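PDB 2HKE: diphosphomevalonate decarboxylase, putative from Trypanosoma brucei, which probably catalyses the ATP-dependent decarboxylation of (R)-5-diphosphomevalonate to isopentenyl diphosphate, a step of the mevalonate pathway that supplies isoprenoid and sterol synthesis. Local coordinates for residues Thr266-Ala271 / Glu316-Pro321; Ala312-His317 / Lys354-Leu359; Thr320-Phe325 / Glu334-Val339. The protein carries 1 engineered substitution. All blocks are in the same frame, centred on the assembly; numbering follows the deposited sequence.

Contact 1: Thr266-Ala271 / Glu316-Pro321; sequences TEDSYA and EHFPTP
F318 meets A271 and D268 in a small, buried apolar contact, where the chain leaving helix 307-317 lies against the first turn of helix 267-283. Both elements belong to the C-terminal domain, of the GHMP kinase C-terminal type, in which helices pack against a mixed β-sheet. About 104 Å² is buried, and a single phenyl ring supplies most of it. F318 holds its CG beside the backbone N and anti to the carbonyl carbon (chi1 -67°), and the ring reaches the helix with its far end first. CZ stops 4.2 Å from A271 CB, and this methyl lies at the ring edge, near its plane. D268 touches the same end of the ring more loosely: its backbone O stands 4.3 Å from F318 CZ, in an oblique position.

The first turn of this helix is capped by a capping box. T266, at the N-cap, takes the amide of S269 on its OG1 (N to OG1 3.2 Å, almost straight at 171°), and S269 OG accepts in return from T266 N. On the other side, T320 OG1 donates to F318 O across 2.7 Å, from above the carbonyl plane, and is also hydrogen-bonded to F356 N, so the loop carrying the ring is held by polar bonds close to its root. M272 and L275 of helix 267-283 extend the apolar surface along F318.

No hydrogen bond joins the two segments. The D268 carboxylate, although it comes close to the ring, is engaged by H351 and by a salt bridge to K354, so F318 is probably held by dispersion and by burial of apolar surface, the carboxylate being satisfied by those two partners.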
loop_
_atom_site.group_PDB
_atom_site.type_symbol
_atom_site.label_atom_id
_atom_site.label_comp_id
_atom_site.label_asym_id
_atom_site.label_seq_id
_atom_site.Cartn_x
_atom_site.Cartn_y
_atom_site.Cartn_z
ATOM N N THR A 266 -10.414 8.647 12.411
ATOM C CA THR A 266 -10.596 9.614 13.483
ATOM C C THR A 266 -11.393 10.782 12.950
ATOM O O THR A 266 -11.699 10.852 11.766
ATOM C CB THR A 266 -9.262 10.141 13.930
ATOM O OG1 THR A 266 -8.667 10.879 12.839
ATOM C CG2 THR A 266 -8.328 9.003 14.406
ATOM N N GLU A 267 -11.677 11.765 13.798
ATOM C CA GLU A 267 -12.422 12.917 13.268
ATOM C C GLU A 267 -11.552 13.724 12.306
ATOM O O GLU A 267 -12.072 14.489 11.495
ATOM C CB GLU A 267 -12.914 13.797 14.389
ATOM C CG GLU A 267 -14.116 13.179 15.189
ATOM C CD GLU A 267 -15.382 12.992 14.361
ATOM O OE1 GLU A 267 -15.633 13.789 13.407
ATOM O OE2 GLU A 267 -16.150 12.019 14.652
ATOM N N ASP A 268 -10.240 13.648 12.467
ATOM C CA ASP A 268 -9.334 14.280 11.475
ATOM C C ASP A 268 -9.516 13.629 10.100
ATOM O O ASP A 268 -9.617 14.337 9.088
ATOM C CB ASP A 268 -7.886 14.154 11.879
ATOM C CG ASP A 268 -7.488 15.083 12.990
ATOM O OD1 ASP A 268 -8.171 16.070 13.261
ATOM O OD2 ASP A 268 -6.454 14.782 13.602
ATOM N N SER A 269 -9.572 12.298 10.072
ATOM C CA SER A 269 -9.926 11.568 8.837
ATOM C C SER A 269 -11.204 12.091 8.204
ATOM O O SER A 269 -11.254 12.375 6.999
ATOM C CB SER A 269 -10.094 10.070 9.113
ATOM O OG SER A 269 -8.945 9.553 9.718
ATOM N N TYR A 270 -12.262 12.185 9.010
ATOM C CA TYR A 270 -13.554 12.629 8.521
ATOM C C TYR A 270 -13.536 14.076 8.089
ATOM O O TYR A 270 -14.180 14.437 7.087
ATOM C CB TYR A 270 -14.686 12.397 9.552
ATOM C CG TYR A 270 -14.885 10.961 9.959
ATOM C CD1 TYR A 270 -15.099 9.973 9.007
ATOM C CD2 TYR A 270 -14.847 10.584 11.302
ATOM C CE1 TYR A 270 -15.279 8.643 9.375
ATOM C CE2 TYR A 270 -15.023 9.240 11.681
ATOM C CZ TYR A 270 -15.257 8.294 10.724
ATOM O OH TYR A 270 -15.435 6.982 11.102
ATOM N N ALA A 271 -12.759 14.903 8.788
ATOM C CA ALA A 271 -12.638 16.283 8.351
ATOM C C ALA A 271 -11.928 16.359 6.977
ATOM O O ALA A 271 -12.256 17.199 6.161
ATOM C CB ALA A 271 -11.851 17.061 9.365
ATOM N N GLU A 316 -4.181 25.592 4.708
ATOM C CA GLU A 316 -5.064 26.542 5.336
ATOM C C GLU A 316 -5.859 25.902 6.467
ATOM O O GLU A 316 -6.256 26.564 7.386
ATOM C CB GLU A 316 -5.956 27.133 4.284
ATOM C CG GLU A 316 -5.161 27.993 3.401
ATOM C CD GLU A 316 -4.765 29.332 4.034
ATOM O OE1 GLU A 316 -5.496 29.830 4.932
ATOM O OE2 GLU A 316 -3.736 29.873 3.586
ATOM N N HIS A 317 -6.095 24.600 6.370
ATOM C CA HIS A 317 -6.953 23.891 7.313
ATOM C C HIS A 317 -6.144 23.024 8.242
ATOM O O HIS A 317 -6.533 22.774 9.401
ATOM C CB HIS A 317 -7.951 23.029 6.513
ATOM C CG HIS A 317 -8.853 23.830 5.627
ATOM N ND1 HIS A 317 -8.485 24.264 4.381
ATOM C CD2 HIS A 317 -10.102 24.285 5.822
ATOM C CE1 HIS A 317 -9.470 24.950 3.839
ATOM N NE2 HIS A 317 -10.460 24.990 4.707
ATOM N N PHE A 318 -5.055 22.484 7.726
ATOM C CA PHE A 318 -4.125 21.649 8.515
ATOM C C PHE A 318 -2.701 22.187 8.358
ATOM O O PHE A 318 -1.874 21.577 7.703
ATOM C CB PHE A 318 -4.183 20.201 8.048
ATOM C CG PHE A 318 -5.482 19.514 8.320
ATOM C CD1 PHE A 318 -6.495 19.524 7.387
ATOM C CD2 PHE A 318 -5.683 18.857 9.523
ATOM C CE1 PHE A 318 -7.715 18.885 7.664
ATOM C CE2 PHE A 318 -6.877 18.201 9.796
ATOM C CZ PHE A 318 -7.889 18.218 8.854
ATOM N N PRO A 319 -2.398 23.357 8.968
ATOM C CA PRO A 319 -1.124 24.016 8.732
ATOM C C PRO A 319 -0.007 23.160 9.224
ATOM O O PRO A 319 0.055 22.817 10.415
ATOM C CB PRO A 319 -1.240 25.319 9.542
ATOM C CG PRO A 319 -2.699 25.452 9.811
ATOM C CD PRO A 319 -3.253 24.122 9.894
ATOM N N THR A 320 0.873 22.805 8.302
ATOM C CA THR A 320 1.922 21.852 8.542
ATOM C C THR A 320 3.267 22.450 8.093
ATOM O O THR A 320 3.411 22.882 6.946
ATOM C CB THR A 320 1.686 20.563 7.752
ATOM O OG1 THR A 320 0.366 20.052 8.050
ATOM C CG2 THR A 320 2.809 19.513 8.057
ATOM N N PRO A 321 4.258 22.426 8.976
ATOM C CA PRO A 321 5.558 23.006 8.584
ATOM C C PRO A 321 6.227 22.235 7.431
ATOM O O PRO A 321 6.075 21.005 7.331
ATOM C CB PRO A 321 6.395 22.946 9.864
ATOM C CG PRO A 321 5.663 22.108 10.834
ATOM C CD PRO A 321 4.249 21.877 10.338
#

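Contact 2: Ala312-His317 / Lys354-Leu359; sequences AMLMEH and KPFEML
F356 packs against L314 and M315 where the last turns of helix 307-317 lie over the mixed five-stranded sheet of the GHMP-type C-terminal domain, an example of helix-on-sheet packing just ahead of strand 358-363. L314 CB approaches the rim of the F356 ring, near its plane, at 4.2 Å from CE2. M315 arrives by a longer route: its CB leaves the helix pointing away from the 354-359 segment, but successive bends at chi2 and chi3 (the latter 92°) turn the chain back, and its terminal methyl comes down obliquely to the same ring carbon. Beyond the two segments, A188 of strand 183-189 also touches F356, and the F318 ring meets it with planes about 20° apart, so the phenylalanine is built into the layer between helix and sheet.

No hydrogen bond crosses between the segments; the polar groups find partners within their own segment or elsewhere in the chain. H317 ND1 donates to M313 O one turn back (2.9 Å, 161°), with the acceptor lying in the imidazole plane, while NE2 is bonded to the amide of L348. Both ring nitrogens are thereby engaged, which fixes the rotation of the imidazole at the helix end. Here the two backbones come within 4.1 Å of each other, H317 O to K354 N. The tightest touch is M315 CE against F356 CE2, at 3.5 Å.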
loop_
_atom_site.group_PDB
_atom_site.type_symbol
_atom_site.label_atom_id
_atom_site.label_comp_id
_atom_site.label_asym_id
_atom_site.label_seq_id
_atom_site.Cartn_x
_atom_site.Cartn_y
_atom_site.Cartn_z
ATOM N N ALA A 312 -1.814 23.806 -1.013
ATOM C CA ALA A 312 -2.053 25.131 -0.397
ATOM C C ALA A 312 -3.384 25.152 0.367
ATOM O O ALA A 312 -3.471 25.693 1.492
ATOM C CB ALA A 312 -2.051 26.266 -1.459
ATOM N N MET A 313 -4.407 24.587 -0.254
ATOM C CA MET A 313 -5.751 24.504 0.355
ATOM C C MET A 313 -5.676 23.688 1.612
ATOM O O MET A 313 -6.179 24.101 2.663
ATOM C CB MET A 313 -6.736 23.913 -0.658
ATOM C CG MET A 313 -8.135 23.739 -0.153
ATOM S SD MET A 313 -8.390 22.170 0.720
ATOM C CE MET A 313 -8.037 20.872 -0.524
ATOM N N LEU A 314 -5.030 22.513 1.558
ATOM C CA LEU A 314 -4.841 21.714 2.791
ATOM C C LEU A 314 -4.181 22.481 3.942
ATOM O O LEU A 314 -4.573 22.309 5.087
ATOM C CB LEU A 314 -4.031 20.434 2.526
ATOM C CG LEU A 314 -4.675 19.411 1.572
ATOM C CD1 LEU A 314 -3.773 18.174 1.375
ATOM C CD2 LEU A 314 -6.103 19.022 2.038
ATOM N N MET A 315 -3.148 23.273 3.639
ATOM C CA MET A 315 -2.371 24.005 4.670
ATOM C C MET A 315 -3.148 25.103 5.361
ATOM O O MET A 315 -2.779 25.523 6.453
ATOM C CB MET A 315 -1.129 24.589 4.061
ATOM C CG MET A 315 -0.106 23.531 3.610
ATOM S SD MET A 315 0.453 22.403 4.865
ATOM C CE MET A 315 -0.654 20.987 4.757
ATOM N N GLU A 316 -4.181 25.592 4.708
ATOM C CA GLU A 316 -5.064 26.542 5.336
ATOM C C GLU A 316 -5.859 25.902 6.467
ATOM O O GLU A 316 -6.256 26.564 7.386
ATOM C CB GLU A 316 -5.956 27.133 4.284
ATOM C CG GLU A 316 -5.161 27.993 3.401
ATOM C CD GLU A 316 -4.765 29.332 4.034
ATOM O OE1 GLU A 316 -5.496 29.830 4.932
ATOM O OE2 GLU A 316 -3.736 29.873 3.586
ATOM N N HIS A 317 -6.095 24.600 6.370
ATOM C CA HIS A 317 -6.953 23.891 7.313
ATOM C C HIS A 317 -6.144 23.024 8.242
ATOM O O HIS A 317 -6.533 22.774 9.401
ATOM C CB HIS A 317 -7.951 23.029 6.513
ATOM C CG HIS A 317 -8.853 23.830 5.627
ATOM N ND1 HIS A 317 -8.485 24.264 4.381
ATOM C CD2 HIS A 317 -10.102 24.285 5.822
ATOM C CE1 HIS A 317 -9.470 24.950 3.839
ATOM N NE2 HIS A 317 -10.460 24.990 4.707
ATOM N N LYS A 354 -4.701 21.915 12.936
ATOM C CA LYS A 354 -3.556 21.191 13.467
ATOM C C LYS A 354 -2.707 20.713 12.301
ATOM O O LYS A 354 -3.197 20.577 11.190
ATOM C CB LYS A 354 -3.999 20.013 14.321
ATOM C CG LYS A 354 -4.753 18.936 13.494
ATOM C CD LYS A 354 -5.365 17.875 14.328
ATOM C CE LYS A 354 -6.657 18.317 14.982
ATOM N NZ LYS A 354 -7.061 17.168 15.839
ATOM N N PRO A 355 -1.425 20.471 12.544
ATOM C CA PRO A 355 -0.596 19.960 11.458
ATOM C C PRO A 355 -0.882 18.485 11.175
ATOM O O PRO A 355 -1.296 17.725 12.067
ATOM C CB PRO A 355 0.826 20.078 12.017
ATOM C CG PRO A 355 0.651 20.037 13.487
ATOM C CD PRO A 355 -0.671 20.652 13.794
ATOM N N PHE A 356 -0.656 18.065 9.932
ATOM C CA PHE A 356 -0.430 16.637 9.677
ATOM C C PHE A 356 0.825 16.198 10.411
ATOM O O PHE A 356 1.734 17.019 10.703
ATOM C CB PHE A 356 -0.244 16.353 8.181
ATOM C CG PHE A 356 -1.383 16.815 7.310
ATOM C CD1 PHE A 356 -2.712 16.561 7.654
ATOM C CD2 PHE A 356 -1.117 17.436 6.087
ATOM C CE1 PHE A 356 -3.755 16.973 6.843
ATOM C CE2 PHE A 356 -2.211 17.877 5.265
ATOM C CZ PHE A 356 -3.497 17.602 5.647
ATOM N N GLU A 357 0.928 14.902 10.665
ATOM C CA GLU A 357 2.161 14.357 11.209
ATOM C C GLU A 357 3.246 14.493 10.134
ATOM O O GLU A 357 4.398 14.741 10.432
ATOM C CB GLU A 357 1.976 12.921 11.621
ATOM C CG GLU A 357 0.923 12.693 12.649
ATOM C CD GLU A 357 1.195 13.527 13.905
ATOM O OE1 GLU A 357 2.172 13.190 14.624
ATOM O OE2 GLU A 357 0.470 14.529 14.117
ATOM N N MET A 358 2.851 14.335 8.874
ATOM C CA MET A 358 3.741 14.544 7.754
ATOM C C MET A 358 2.890 14.523 6.517
ATOM O O MET A 358 1.754 14.070 6.555
ATOM C CB MET A 358 4.804 13.448 7.647
ATOM C CG MET A 358 4.442 12.275 6.796
ATOM S SD MET A 358 5.865 11.164 6.619
ATOM C CE MET A 358 5.798 10.733 8.298
ATOM N N LEU A 359 3.446 15.029 5.440
ATOM C CA LEU A 359 2.798 14.995 4.128
ATOM C C LEU A 359 3.765 14.457 3.100
ATOM O O LEU A 359 4.782 15.099 2.818
ATOM C CB LEU A 359 2.352 16.387 3.701
ATOM C CG LEU A 359 1.640 16.486 2.356
ATOM C CD1 LEU A 359 0.325 15.706 2.386
ATOM C CD2 LEU A 359 1.380 17.937 1.986
#

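Contact 3: Thr320-Phe325 / Glu334-Val339; sequences TPFEKF and EKVKVV
F322 and K337 meet because each turns its CG beside the backbone N, anti to the carbonyl carbon (chi1 near -65° in both), after which the lysine runs extended from CG to NZ across the phenyl face. The pair combines a CH-pi contact with a cation-pi interaction, and it joins the 3-10 turn 322-324, which leads into edge strand 325-327 of the C-terminal domain's sheet, to the end of helix 330-338. The two side chains run alongside one another, pointing opposite ways. K337 CE sits over the middle of the ring, 3.8 Å from the F322 centroid and only 12° off the normal. Its ammonium lies beyond, NZ being 4.8 Å from that centroid and 25° off the normal, so that the methylenes make the closer touch and the ammonium, farther out, probably adds a cation-pi attraction. This pair is on the exposed side.

Inward, the contact becomes purely aliphatic and aromatic. V336 points its CG1 at the edges of both phenylalanines, 4.4 Å from F322 CE1. The two rings are set one against the other: the edge of F322, through CD1, rests above the centre of F325. M315 of helix 307-317 and F327 pack on F325 too, continuing the hydrophobic layer inward. V336 CG1 reaches that inner ring at F325 CE2, again 4.4 Å away.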
loop_
_atom_site.group_PDB
_atom_site.type_symbol
_atom_site.label_atom_id
_atom_site.label_comp_id
_atom_site.label_asym_id
_atom_site.label_seq_id
_atom_site.Cartn_x
_atom_site.Cartn_y
_atom_site.Cartn_z
ATOM N N THR A 320 0.873 22.805 8.302
ATOM C CA THR A 320 1.922 21.852 8.542
ATOM C C THR A 320 3.267 22.450 8.093
ATOM O O THR A 320 3.411 22.882 6.946
ATOM C CB THR A 320 1.686 20.563 7.752
ATOM O OG1 THR A 320 0.366 20.052 8.050
ATOM C CG2 THR A 320 2.809 19.513 8.057
ATOM N N PRO A 321 4.258 22.426 8.976
ATOM C CA PRO A 321 5.558 23.006 8.584
ATOM C C PRO A 321 6.227 22.235 7.431
ATOM O O PRO A 321 6.075 21.005 7.331
ATOM C CB PRO A 321 6.395 22.946 9.864
ATOM C CG PRO A 321 5.663 22.108 10.834
ATOM C CD PRO A 321 4.249 21.877 10.338
ATOM N N PHE A 322 7.001 22.932 6.597
ATOM C CA PHE A 322 7.617 22.274 5.419
ATOM C C PHE A 322 8.622 21.223 5.797
ATOM O O PHE A 322 8.868 20.265 5.036
ATOM C CB PHE A 322 8.242 23.277 4.459
ATOM C CG PHE A 322 7.243 24.110 3.760
ATOM C CD1 PHE A 322 6.358 23.544 2.891
ATOM C CD2 PHE A 322 7.183 25.483 3.967
ATOM C CE1 PHE A 322 5.411 24.316 2.226
ATOM C CE2 PHE A 322 6.247 26.250 3.308
ATOM C CZ PHE A 322 5.362 25.663 2.442
ATOM N N GLU A 323 9.182 21.366 6.986
ATOM C CA GLU A 323 10.051 20.343 7.537
ATOM C C GLU A 323 9.381 18.950 7.605
ATOM O O GLU A 323 10.065 17.933 7.680
ATOM C CB GLU A 323 10.485 20.766 8.923
ATOM C CG GLU A 323 11.453 21.990 8.946
ATOM C CD GLU A 323 10.820 23.369 8.637
ATOM O OE1 GLU A 323 9.577 23.538 8.636
ATOM O OE2 GLU A 323 11.615 24.308 8.369
ATOM N N LYS A 324 8.050 18.919 7.618
ATOM C CA LYS A 324 7.285 17.668 7.711
ATOM C C LYS A 324 6.715 17.218 6.335
ATOM O O LYS A 324 5.934 16.262 6.270
ATOM C CB LYS A 324 6.137 17.805 8.709
ATOM C CG LYS A 324 6.537 17.959 10.194
ATOM C CD LYS A 324 7.191 16.688 10.736
ATOM C CE LYS A 324 6.966 16.461 12.260
ATOM N NZ LYS A 324 5.719 15.612 12.607
ATOM N N PHE A 325 7.096 17.929 5.297
ATOM C CA PHE A 325 6.818 17.540 3.909
ATOM C C PHE A 325 7.926 16.620 3.425
ATOM O O PHE A 325 9.115 16.940 3.565
ATOM C CB PHE A 325 6.823 18.749 3.002
ATOM C CG PHE A 325 5.587 19.547 2.981
ATOM C CD1 PHE A 325 4.928 19.874 4.145
ATOM C CD2 PHE A 325 5.118 20.063 1.803
ATOM C CE1 PHE A 325 3.849 20.659 4.137
ATOM C CE2 PHE A 325 4.001 20.847 1.776
ATOM C CZ PHE A 325 3.356 21.132 2.957
ATOM N N GLU A 334 8.625 23.249 -4.592
ATOM C CA GLU A 334 8.903 24.651 -4.736
ATOM C C GLU A 334 7.685 25.386 -5.301
ATOM O O GLU A 334 7.402 26.503 -4.911
ATOM C CB GLU A 334 10.120 24.875 -5.604
ATOM C CG GLU A 334 10.552 26.365 -5.543
ATOM C CD GLU A 334 10.638 26.897 -4.092
ATOM O OE1 GLU A 334 11.437 26.327 -3.302
ATOM O OE2 GLU A 334 9.877 27.839 -3.762
ATOM N N LYS A 335 6.937 24.727 -6.182
ATOM C CA LYS A 335 5.701 25.309 -6.693
ATOM C C LYS A 335 4.630 25.478 -5.603
ATOM O O LYS A 335 3.907 26.442 -5.611
ATOM C CB LYS A 335 5.163 24.504 -7.855
ATOM C CG LYS A 335 5.948 24.727 -9.124
ATOM C CD LYS A 335 5.355 23.938 -10.278
ATOM C CE LYS A 335 5.325 24.747 -11.577
ATOM N NZ LYS A 335 5.230 23.831 -12.806
ATOM N N VAL A 336 4.516 24.537 -4.679
ATOM C CA VAL A 336 3.589 24.697 -3.552
ATOM C C VAL A 336 3.897 25.993 -2.788
ATOM O O VAL A 336 3.015 26.748 -2.406
ATOM C CB VAL A 336 3.674 23.488 -2.556
ATOM C CG1 VAL A 336 2.850 23.794 -1.317
ATOM C CG2 VAL A 336 3.168 22.205 -3.215
ATOM N N LYS A 337 5.181 26.268 -2.614
ATOM C CA LYS A 337 5.600 27.395 -1.788
ATOM C C LYS A 337 5.236 28.750 -2.351
ATOM O O LYS A 337 5.189 29.704 -1.612
ATOM C CB LYS A 337 7.108 27.319 -1.527
ATOM C CG LYS A 337 7.459 26.094 -0.719
ATOM C CD LYS A 337 8.887 26.124 -0.147
ATOM C CE LYS A 337 9.173 24.851 0.563
ATOM N NZ LYS A 337 10.576 24.797 0.984
ATOM N N VAL A 338 5.020 28.856 -3.657
ATOM C CA VAL A 338 4.692 30.148 -4.237
ATOM C C VAL A 338 3.202 30.336 -4.528
ATOM O O VAL A 338 2.805 31.398 -5.014
ATOM C CB VAL A 338 5.522 30.409 -5.500
ATOM C CG1 VAL A 338 7.019 30.226 -5.176
ATOM C CG2 VAL A 338 5.075 29.525 -6.668
ATOM N N VAL A 339 2.365 29.323 -4.255
ATOM C CA VAL A 339 0.937 29.476 -4.511
ATOM C C VAL A 339 0.355 30.617 -3.691
ATOM O O VAL A 339 0.608 30.716 -2.489
ATOM C CB VAL A 339 0.144 28.179 -4.183
ATOM C CG1 VAL A 339 -1.404 28.383 -4.280
ATOM C CG2 VAL A 339 0.590 27.093 -5.099
#

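The three contacts lie within the C-terminal domain, on the same side of the chain's centre and 21 to 24 Å from it. Contacts 1 and 2 are neighbours, centres about 6 Å apart, sharing E316 and H317 of helix 307-317; contact 3 lies about 10 Å from contact 2 and 16 Å from contact 1. Along the chain, contact 3 is nested inside the loop closed by contact 2. Contacts 2 and 3 meet at the sheet, where K324 O accepts from L359 N and K324 NZ bonds E357 O. The loop from helix 307-317 to strand 325-327 is thus held in turn to helix 267-283, to 354-359 and to helix 330-338, tying helices and sheet together.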